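Cleavage stimulation factor 77 (Encephalitozoon cuniculi, PDB 2UY1) probably binds mRNA as a nuclear, largely helical protein of the suppressor-of-forked family, related to TPR-like repeat proteins. Local coordinates at residues B[318-323]-B[353-358]; B[51-56]-B[68-73]; B[201-206]-B[217-222]. All coordinates share one frame; numbering follows the deposited sequence.

Contact 1 of 3, residues B[318-323]-B[353-358]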
loop_
_atom_site.group_PDB
_atom_site.type_symbol
_atom_site.label_atom_id
_atom_site.label_comp_id
_atom_site.label_asym_id
_atom_site.label_seq_id
_atom_site.Cartn_x
_atom_site.Cartn_y
_atom_site.Cartn_z
ATOM N N GLY B 318 14.362 -21.646 6.769
ATOM C CA GLY B 318 13.071 -20.925 6.845
ATOM C C GLY B 318 12.313 -20.876 5.530
ATOM O O GLY B 318 12.842 -21.272 4.475
ATOM N N PRO B 319 11.082 -20.338 5.577
ATOM C CA PRO B 319 10.244 -20.070 4.393
ATOM C C PRO B 319 10.962 -19.236 3.324
ATOM O O PRO B 319 10.881 -19.546 2.141
ATOM C CB PRO B 319 9.056 -19.280 4.977
ATOM C CG PRO B 319 8.983 -19.731 6.400
ATOM C CD PRO B 319 10.428 -19.884 6.824
ATOM N N HIS B 320 11.684 -18.203 3.719
ATOM C CA HIS B 320 12.334 -17.310 2.754
ATOM C C HIS B 320 13.328 -17.987 1.825
ATOM O O HIS B 320 13.595 -17.486 0.745
ATOM C CB HIS B 320 13.117 -16.231 3.515
ATOM C CG HIS B 320 12.249 -15.216 4.182
ATOM N ND1 HIS B 320 11.692 -15.184 5.415
ATOM C CD2 HIS B 320 11.831 -14.071 3.541
ATOM C CE1 HIS B 320 10.973 -14.019 5.507
ATOM N NE2 HIS B 320 11.089 -13.354 4.369
ATOM N N VAL B 321 13.969 -19.055 2.303
ATOM C CA VAL B 321 15.120 -19.639 1.619
ATOM C C VAL B 321 14.567 -20.426 0.458
ATOM O O VAL B 321 15.138 -20.429 -0.597
ATOM C CB VAL B 321 16.005 -20.550 2.609
ATOM C CG1 VAL B 321 17.145 -21.336 1.853
ATOM C CG2 VAL B 321 16.621 -19.690 3.645
ATOM N N PHE B 322 13.386 -20.996 0.656
ATOM C CA PHE B 322 12.675 -21.708 -0.407
ATOM C C PHE B 322 12.167 -20.752 -1.467
ATOM O O PHE B 322 12.207 -21.083 -2.620
ATOM C CB PHE B 322 11.450 -22.435 0.158
ATOM C CG PHE B 322 11.770 -23.602 1.084
ATOM C CD1 PHE B 322 12.006 -24.865 0.572
ATOM C CD2 PHE B 322 11.811 -23.415 2.468
ATOM C CE1 PHE B 322 12.276 -25.953 1.422
ATOM C CE2 PHE B 322 12.071 -24.495 3.337
ATOM C CZ PHE B 322 12.280 -25.773 2.803
ATOM N N ILE B 323 11.565 -19.628 -1.052
ATOM C CA ILE B 323 11.055 -18.595 -1.947
ATOM C C ILE B 323 12.201 -17.965 -2.731
ATOM O O ILE B 323 12.098 -17.732 -3.931
ATOM C CB ILE B 323 10.336 -17.465 -1.152
ATOM C CG1 ILE B 323 9.187 -17.988 -0.271
ATOM C CG2 ILE B 323 9.923 -16.287 -2.060
ATOM C CD1 ILE B 323 8.568 -16.860 0.646
ATOM N N SER B 353 2.856 -21.046 6.950
ATOM C CA SER B 353 3.552 -19.812 6.567
ATOM C C SER B 353 2.684 -19.006 5.564
ATOM O O SER B 353 2.628 -19.352 4.419
ATOM C CB SER B 353 4.897 -20.139 5.891
ATOM O OG SER B 353 5.572 -18.939 5.451
ATOM N N THR B 354 2.055 -17.937 6.010
ATOM C CA THR B 354 1.245 -17.079 5.134
ATOM C C THR B 354 2.124 -16.408 4.022
ATOM O O THR B 354 1.740 -16.285 2.824
ATOM C CB THR B 354 0.555 -16.062 6.005
ATOM O OG1 THR B 354 -0.474 -16.724 6.777
ATOM C CG2 THR B 354 -0.004 -14.838 5.143
ATOM N N LEU B 355 3.327 -16.021 4.424
ATOM C CA LEU B 355 4.346 -15.564 3.474
ATOM C C LEU B 355 4.506 -16.478 2.304
ATOM O O LEU B 355 4.484 -16.052 1.174
ATOM C CB LEU B 355 5.714 -15.489 4.156
ATOM C CG LEU B 355 6.839 -15.030 3.222
ATOM C CD1 LEU B 355 6.593 -13.564 2.705
ATOM C CD2 LEU B 355 8.131 -15.179 4.008
ATOM N N LEU B 356 4.737 -17.757 2.549
ATOM C CA LEU B 356 4.999 -18.662 1.418
ATOM C C LEU B 356 3.705 -18.858 0.596
ATOM O O LEU B 356 3.746 -19.053 -0.629
ATOM C CB LEU B 356 5.482 -20.005 2.015
ATOM C CG LEU B 356 6.361 -21.190 1.598
ATOM C CD1 LEU B 356 7.637 -20.881 0.835
ATOM C CD2 LEU B 356 6.779 -21.820 2.907
ATOM N N LYS B 357 2.568 -18.944 1.297
ATOM C CA LYS B 357 1.282 -19.146 0.640
ATOM C C LYS B 357 0.963 -18.000 -0.346
ATOM O O LYS B 357 0.655 -18.239 -1.544
ATOM C CB LYS B 357 0.176 -19.323 1.667
ATOM C CG LYS B 357 0.242 -20.632 2.461
ATOM C CD LYS B 357 -0.922 -20.706 3.498
ATOM C CE LYS B 357 -0.615 -21.778 4.609
ATOM N NZ LYS B 357 -1.371 -21.404 5.889
ATOM N N GLU B 358 1.119 -16.774 0.128
ATOM C CA GLU B 358 0.901 -15.572 -0.676
ATOM C C GLU B 358 1.915 -15.363 -1.778
ATOM O O GLU B 358 1.534 -15.011 -2.891
ATOM C CB GLU B 358 0.802 -14.317 0.208
ATOM C CG GLU B 358 0.585 -12.982 -0.563
ATOM C CD GLU B 358 0.229 -11.795 0.340
ATOM O OE1 GLU B 358 -0.822 -11.803 1.048
ATOM O OE2 GLU B 358 0.963 -10.788 0.277
#
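P319 and L356 hold the closest pair of CA atoms between segments 318-323 and 353-358, 6.2 Å apart. Each segment runs from a loop residue into the first turn of a helix, 319-333 and 354-367 respectively. Their short axes run in nearly the same direction, 19° apart, and approach to 9.8 Å. No hydrogen bond joins them; the contact is apolar and is carried by L355 and L356 against P319, H320 and I323.

L356 pushes its two methyls between the helices. CD2 faces P319 CB, while CD1 lies against I323 CG1 at 3.5 Å, tighter than usual for two carbons. CD1 also comes near the carbonyl O of P319 and CB of F322. L355 works on the other flank. Its CG is anti to the backbone N (chi1 179°), and its CD2 methyl sits over one face of the H320 imidazole, 3.6 Å from the ring centroid. This is a CH-pi contact, displaced toward the CE1 and NE2 rim. The two side chains cross at about a right angle. I323 CD1 meets L355 CG at 3.6 Å.

Helix 337-349 lies between the two helices in sequence. The like direction of the two short axes, with one helix between them in the chain, is consistent with the TPR-like helical repeats of this family. I323 also touches F343 of that intervening helix.

S353 is the N-cap of helix 354-367. Its OG accepts from L356 N at 3.2 Å, with an N-H...O angle of 158°. The same oxygen lies 3.5 Å from P319 CB. H320 NE2 is hydrogen-bonded to D450, which holds the imidazole from beyond the two helices.

Contact 2 of 3, residues B[51-56]-B[68-73]. Unlike the reference sequence in segment 68-73: F68 (reference Tyr).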
loop_
_atom_site.group_PDB
_atom_site.type_symbol
_atom_site.label_atom_id
_atom_site.label_comp_id
_atom_site.label_asym_id
_atom_site.label_seq_id
_atom_site.Cartn_x
_atom_site.Cartn_y
_atom_site.Cartn_z
ATOM N N MET B 51 49.150 14.971 20.094
ATOM C CA MET B 51 49.517 16.139 20.895
ATOM C C MET B 51 50.157 15.758 22.235
ATOM O O MET B 51 51.029 16.453 22.744
ATOM C CB MET B 51 48.303 17.035 21.110
ATOM C CG MET B 51 47.823 17.715 19.839
ATOM S SD MET B 51 49.144 18.494 18.870
ATOM C CE MET B 51 48.108 19.533 17.818
ATOM N N LEU B 52 49.718 14.642 22.792
ATOM C CA LEU B 52 50.304 14.089 23.997
ATOM C C LEU B 52 51.677 13.482 23.745
ATOM O O LEU B 52 52.550 13.504 24.629
ATOM C CB LEU B 52 49.349 13.045 24.607
ATOM C CG LEU B 52 48.332 13.755 25.511
ATOM C CD1 LEU B 52 46.932 13.108 25.408
ATOM C CD2 LEU B 52 48.860 13.810 26.965
ATOM N N TYR B 53 51.857 12.933 22.543
ATOM C CA TYR B 53 53.161 12.486 22.111
ATOM C C TYR B 53 54.136 13.653 22.106
ATOM O O TYR B 53 55.289 13.490 22.512
ATOM C CB TYR B 53 53.097 11.838 20.736
ATOM C CG TYR B 53 54.438 11.336 20.305
ATOM C CD1 TYR B 53 55.090 10.329 21.032
ATOM C CD2 TYR B 53 55.073 11.863 19.167
ATOM C CE1 TYR B 53 56.328 9.855 20.639
ATOM C CE2 TYR B 53 56.318 11.414 18.774
ATOM C CZ TYR B 53 56.941 10.407 19.512
ATOM O OH TYR B 53 58.162 9.929 19.127
ATOM N N ILE B 54 53.642 14.815 21.659
ATOM C CA ILE B 54 54.368 16.087 21.682
ATOM C C ILE B 54 54.653 16.542 23.127
ATOM O O ILE B 54 55.810 16.819 23.472
ATOM C CB ILE B 54 53.647 17.220 20.854
ATOM C CG1 ILE B 54 53.556 16.866 19.360
ATOM C CG2 ILE B 54 54.380 18.565 20.991
ATOM C CD1 ILE B 54 52.787 17.922 18.546
ATOM N N GLU B 55 53.613 16.603 23.971
ATOM C CA GLU B 55 53.809 16.893 25.401
ATOM C C GLU B 55 54.902 15.978 26.023
ATOM O O GLU B 55 55.858 16.475 26.596
ATOM C CB GLU B 55 52.481 16.840 26.184
ATOM C CG GLU B 55 52.436 17.747 27.424
ATOM C CD GLU B 55 51.665 17.138 28.601
ATOM O OE1 GLU B 55 50.702 16.358 28.351
ATOM O OE2 GLU B 55 52.029 17.434 29.778
ATOM N N TYR B 56 54.771 14.660 25.866
ATOM C CA TYR B 56 55.829 13.709 26.261
ATOM C C TYR B 56 57.245 13.969 25.666
ATOM O O TYR B 56 58.220 14.049 26.417
ATOM C CB TYR B 56 55.405 12.251 26.055
ATOM C CG TYR B 56 56.483 11.242 26.432
ATOM C CD1 TYR B 56 56.954 11.159 27.747
ATOM C CD2 TYR B 56 57.045 10.382 25.467
ATOM C CE1 TYR B 56 57.949 10.242 28.101
ATOM C CE2 TYR B 56 58.029 9.460 25.812
ATOM C CZ TYR B 56 58.482 9.402 27.129
ATOM O OH TYR B 56 59.448 8.507 27.493
ATOM N N PHE B 68 60.089 19.320 17.255
ATOM C CA PHE B 68 59.659 20.306 16.254
ATOM C C PHE B 68 59.886 19.762 14.839
ATOM O O PHE B 68 59.182 20.131 13.871
ATOM C CB PHE B 68 60.371 21.645 16.476
ATOM C CG PHE B 68 60.067 22.301 17.834
ATOM C CD1 PHE B 68 60.368 21.636 19.049
ATOM C CD2 PHE B 68 59.519 23.598 17.899
ATOM C CE1 PHE B 68 60.106 22.248 20.300
ATOM C CE2 PHE B 68 59.256 24.218 19.149
ATOM C CZ PHE B 68 59.547 23.540 20.344
ATOM N N GLU B 69 60.887 18.886 14.745
ATOM C CA GLU B 69 60.970 17.842 13.732
ATOM C C GLU B 69 59.830 16.855 14.000
ATOM O O GLU B 69 59.562 15.935 13.209
ATOM C CB GLU B 69 62.295 17.092 13.897
ATOM C CG GLU B 69 63.522 17.991 14.065
ATOM C CD GLU B 69 64.349 17.641 15.308
ATOM O OE1 GLU B 69 64.500 16.429 15.631
ATOM O OE2 GLU B 69 64.835 18.593 15.971
ATOM N N VAL B 70 59.192 17.063 15.152
ATOM C CA VAL B 70 58.126 16.217 15.691
ATOM C C VAL B 70 56.762 16.910 15.512
ATOM O O VAL B 70 55.734 16.362 15.891
ATOM C CB VAL B 70 58.383 15.833 17.187
ATOM C CG1 VAL B 70 57.163 15.170 17.815
ATOM C CG2 VAL B 70 59.584 14.886 17.311
ATOM N N TYR B 71 56.772 18.116 14.949
ATOM C CA TYR B 71 55.556 18.753 14.438
ATOM C C TYR B 71 55.406 18.437 12.972
ATOM O O TYR B 71 54.295 18.384 12.453
ATOM C CB TYR B 71 55.598 20.266 14.618
ATOM C CG TYR B 71 55.217 20.734 15.992
ATOM C CD1 TYR B 71 53.919 21.136 16.268
ATOM C CD2 TYR B 71 56.155 20.753 17.023
ATOM C CE1 TYR B 71 53.558 21.565 17.517
ATOM C CE2 TYR B 71 55.815 21.185 18.291
ATOM C CZ TYR B 71 54.512 21.592 18.528
ATOM O OH TYR B 71 54.164 22.026 19.777
ATOM N N GLU B 72 56.541 18.265 12.308
ATOM C CA GLU B 72 56.612 17.725 10.944
ATOM C C GLU B 72 56.116 16.292 10.859
ATOM O O GLU B 72 55.443 15.959 9.907
ATOM C CB GLU B 72 58.057 17.763 10.420
ATOM C CG GLU B 72 58.700 19.164 10.376
ATOM C CD GLU B 72 59.998 19.187 9.585
ATOM O OE1 GLU B 72 60.849 18.286 9.806
ATOM O OE2 GLU B 72 60.168 20.123 8.753
ATOM N N PHE B 73 56.512 15.451 11.829
ATOM C CA PHE B 73 56.050 14.036 11.953
ATOM C C PHE B 73 54.531 13.932 12.177
ATOM O O PHE B 73 53.875 13.108 11.538
ATOM C CB PHE B 73 56.896 13.270 12.998
ATOM C CG PHE B 73 56.452 11.835 13.268
ATOM C CD1 PHE B 73 56.503 10.850 12.268
ATOM C CD2 PHE B 73 56.038 11.460 14.565
ATOM C CE1 PHE B 73 56.088 9.518 12.517
ATOM C CE2 PHE B 73 55.624 10.144 14.842
ATOM C CZ PHE B 73 55.655 9.157 13.798
#
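I54 and Y71 meet across the gap between the helices. In I54 the first torsion sets CG1 anti to the carbonyl carbon (chi1 -63°) and CG2 anti to the backbone N. In Y71 it sets CG anti to the carbonyl carbon (chi1 -82°).

The CD1 methyl of I54 lies over one face of the Y71 ring, 4.0 Å from the centroid, in a CH-pi contact. The I54 CG2 methyl reaches the phenol end and approaches Y71 OH at 3.7 Å. The two branches of one isoleucine thus cover the CE1 side and the hydroxyl end of the same ring. The two side chains cross at about a right angle. The hydroxyl is hydrogen-bonded to E90, at the end of helix 85-90.

V70 fills the middle, where its CA is 7.1 Å from that of I54. Its CG1 methyl touches Y53 CE2 at 4.0 Å and lies 4.3 Å from I54 CG1. Y53 CE2 also comes to F73 CE2 at 4.2 Å, near the plane of the phenylalanine ring and at its edge. Y53 also packs edge-to-face on F37, and the F73 ring meets W50 of helix 47-57.

No hydrogen bond crosses between the segments, so methyls and aromatic rings carry the contact. The short axes run antiparallel at 164° and come within 10.5 Å. Helices 47-57 and 69-78 are consecutive in the modelled chain, and such an antiparallel pair is consistent with the helical hairpins of TPR-like repeats in this family.

Contact 3 of 3, residues B[201-206]-B[217-222]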
loop_
_atom_site.group_PDB
_atom_site.type_symbol
_atom_site.label_atom_id
_atom_site.label_comp_id
_atom_site.label_asym_id
_atom_site.label_seq_id
_atom_site.Cartn_x
_atom_site.Cartn_y
_atom_site.Cartn_z
ATOM N N ILE B 201 41.044 11.524 5.159
ATOM C CA ILE B 201 39.620 11.726 5.431
ATOM C C ILE B 201 38.969 10.406 5.853
ATOM O O ILE B 201 38.307 10.370 6.876
ATOM C CB ILE B 201 38.901 12.459 4.213
ATOM C CG1 ILE B 201 39.318 13.953 4.184
ATOM C CG2 ILE B 201 37.396 12.272 4.223
ATOM C CD1 ILE B 201 38.650 14.820 3.084
ATOM N N HIS B 202 39.185 9.323 5.100
ATOM C CA HIS B 202 38.589 8.013 5.420
ATOM C C HIS B 202 39.127 7.431 6.753
ATOM O O HIS B 202 38.369 6.887 7.557
ATOM C CB HIS B 202 38.858 6.987 4.310
ATOM C CG HIS B 202 38.022 7.176 3.075
ATOM N ND1 HIS B 202 38.471 7.870 1.966
ATOM C CD2 HIS B 202 36.770 6.748 2.772
ATOM C CE1 HIS B 202 37.513 7.902 1.049
ATOM N NE2 HIS B 202 36.476 7.218 1.507
ATOM N N ASN B 203 40.427 7.554 6.993
ATOM C CA ASN B 203 40.990 7.075 8.270
ATOM C C ASN B 203 40.513 7.881 9.457
ATOM O O ASN B 203 40.160 7.309 10.494
ATOM C CB ASN B 203 42.505 7.092 8.232
ATOM C CG ASN B 203 43.064 5.909 7.535
ATOM O OD1 ASN B 203 43.690 6.035 6.479
ATOM N ND2 ASN B 203 42.826 4.731 8.092
ATOM N N TYR B 204 40.523 9.209 9.330
ATOM C CA TYR B 204 39.987 10.074 10.397
ATOM C C TYR B 204 38.524 9.691 10.647
ATOM O O TYR B 204 38.117 9.591 11.775
ATOM C CB TYR B 204 40.062 11.552 10.014
ATOM C CG TYR B 204 39.517 12.492 11.066
ATOM C CD1 TYR B 204 40.346 12.916 12.128
ATOM C CD2 TYR B 204 38.210 12.963 11.023
ATOM C CE1 TYR B 204 39.888 13.763 13.107
ATOM C CE2 TYR B 204 37.745 13.838 12.032
ATOM C CZ TYR B 204 38.614 14.222 13.070
ATOM O OH TYR B 204 38.255 15.086 14.093
ATOM N N ILE B 205 37.735 9.486 9.594
ATOM C CA ILE B 205 36.352 8.998 9.767
ATOM C C ILE B 205 36.258 7.617 10.466
ATOM O O ILE B 205 35.372 7.390 11.289
ATOM C CB ILE B 205 35.568 8.993 8.446
ATOM C CG1 ILE B 205 35.467 10.413 7.879
ATOM C CG2 ILE B 205 34.185 8.369 8.650
ATOM C CD1 ILE B 205 35.040 10.476 6.411
ATOM N N LEU B 206 37.231 6.757 10.195
ATOM C CA LEU B 206 37.342 5.428 10.792
ATOM C C LEU B 206 37.630 5.517 12.274
ATOM O O LEU B 206 37.122 4.705 13.043
ATOM C CB LEU B 206 38.471 4.606 10.125
ATOM C CG LEU B 206 38.264 3.357 9.236
ATOM C CD1 LEU B 206 37.148 3.552 8.265
ATOM C CD2 LEU B 206 39.537 2.976 8.509
ATOM N N PHE B 217 32.908 0.218 5.000
ATOM C CA PHE B 217 32.442 0.023 3.608
ATOM C C PHE B 217 32.815 1.242 2.720
ATOM O O PHE B 217 33.179 1.047 1.569
ATOM C CB PHE B 217 30.929 -0.276 3.554
ATOM C CG PHE B 217 30.311 -0.173 2.133
ATOM C CD1 PHE B 217 30.190 -1.298 1.338
ATOM C CD2 PHE B 217 29.884 1.086 1.609
ATOM C CE1 PHE B 217 29.598 -1.212 0.039
ATOM C CE2 PHE B 217 29.347 1.216 0.314
ATOM C CZ PHE B 217 29.223 0.063 -0.497
ATOM N N PHE B 218 32.683 2.481 3.240
ATOM C CA PHE B 218 33.032 3.692 2.455
ATOM C C PHE B 218 34.489 3.652 1.955
ATOM O O PHE B 218 34.769 3.828 0.761
ATOM C CB PHE B 218 32.928 4.992 3.262
ATOM C CG PHE B 218 31.548 5.360 3.756
ATOM C CD1 PHE B 218 30.367 4.857 3.183
ATOM C CD2 PHE B 218 31.442 6.305 4.765
ATOM C CE1 PHE B 218 29.091 5.243 3.667
ATOM C CE2 PHE B 218 30.193 6.696 5.232
ATOM C CZ PHE B 218 29.021 6.151 4.693
ATOM N N TYR B 219 35.410 3.420 2.886
ATOM C CA TYR B 219 36.854 3.297 2.587
ATOM C C TYR B 219 37.172 2.098 1.727
ATOM O O TYR B 219 37.958 2.198 0.769
ATOM C CB TYR B 219 37.673 3.247 3.891
ATOM C CG TYR B 219 39.157 3.589 3.742
ATOM C CD1 TYR B 219 39.609 4.362 2.680
ATOM C CD2 TYR B 219 40.078 3.235 4.723
ATOM C CE1 TYR B 219 40.937 4.735 2.565
ATOM C CE2 TYR B 219 41.432 3.555 4.602
ATOM C CZ TYR B 219 41.855 4.303 3.550
ATOM O OH TYR B 219 43.196 4.626 3.432
ATOM N N SER B 220 36.603 0.945 2.056
ATOM C CA SER B 220 36.816 -0.243 1.233
ATOM C C SER B 220 36.495 0.067 -0.245
ATOM O O SER B 220 37.272 -0.270 -1.158
ATOM C CB SER B 220 35.929 -1.388 1.757
ATOM O OG SER B 220 35.954 -2.513 0.865
ATOM N N GLU B 221 35.338 0.715 -0.455
ATOM C CA GLU B 221 34.851 1.044 -1.802
ATOM C C GLU B 221 35.772 2.042 -2.462
ATOM O O GLU B 221 36.157 1.837 -3.586
ATOM C CB GLU B 221 33.428 1.567 -1.801
ATOM C CG GLU B 221 32.334 0.477 -1.656
ATOM C CD GLU B 221 32.313 -0.573 -2.762
ATOM O OE1 GLU B 221 31.889 -0.267 -3.906
ATOM O OE2 GLU B 221 32.662 -1.738 -2.480
ATOM N N TYR B 222 36.174 3.076 -1.728
ATOM C CA TYR B 222 37.165 4.022 -2.232
ATOM C C TYR B 222 38.439 3.300 -2.664
ATOM O O TYR B 222 38.957 3.522 -3.760
ATOM C CB TYR B 222 37.485 5.091 -1.196
ATOM C CG TYR B 222 38.673 5.899 -1.628
ATOM C CD1 TYR B 222 38.561 6.829 -2.668
ATOM C CD2 TYR B 222 39.921 5.719 -1.027
ATOM C CE1 TYR B 222 39.668 7.590 -3.089
ATOM C CE2 TYR B 222 41.024 6.474 -1.437
ATOM C CZ TYR B 222 40.894 7.397 -2.468
ATOM O OH TYR B 222 41.987 8.131 -2.891
HETATM O O HOH W 1 34.244 6.685 -0.029
#
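The H202 and Y219 rings lie nearly parallel, 13° apart, but slid so that they barely overlap. Their centroids are 4.8 Å apart. Y222 meets the same imidazole farther out. Its plane is turned 19° from that of H202, again with little overlap, and H202 CE1 lies 3.5 Å from Y222 CG. The L206 side chain crosses that of Y219 at about a right angle, its CD2 3.8 Å from Y219 CD2.

Both imidazole nitrogens have partners. ND1 is hydrogen-bonded to M198 O, one turn back in the same helix. NE2 meets a water at 2.8 Å, in the plane of the ring, and that water donates to F218 O at 3.0 Å. These bonds would fix the ring's rotation. Y219 OH is hydrogen-bonded to H199.

Helices 193-208 and 213-225 follow each other in the chain, and the short axes of 201-206 and 217-222 run antiparallel at 159°. Between these successive helices of the helical array, H202, Y219 and Y222 form a buried aromatic cluster with a water bridging the two backbones' helices at its edge.

Along the chain the order is contact 2, contact 3, contact 1, each closing before the next opens. Contacts 2 and 3 are 25 Å apart between centres, contacts 3 and 1 are 38 Å apart, and contacts 1 and 2 are 61 Å apart, on opposite sides of the chain's centre. None touches another, and no helix is shared. Contacts 2 and 3 join antiparallel helices next to each other in the modelled chain. Contact 1 joins like-directed helices with one helix between them. All six segments belong to the suppressor-of-forked homology region. The spread is consistent with an elongated helical repeat protein; these three contacts each join helices close in sequence.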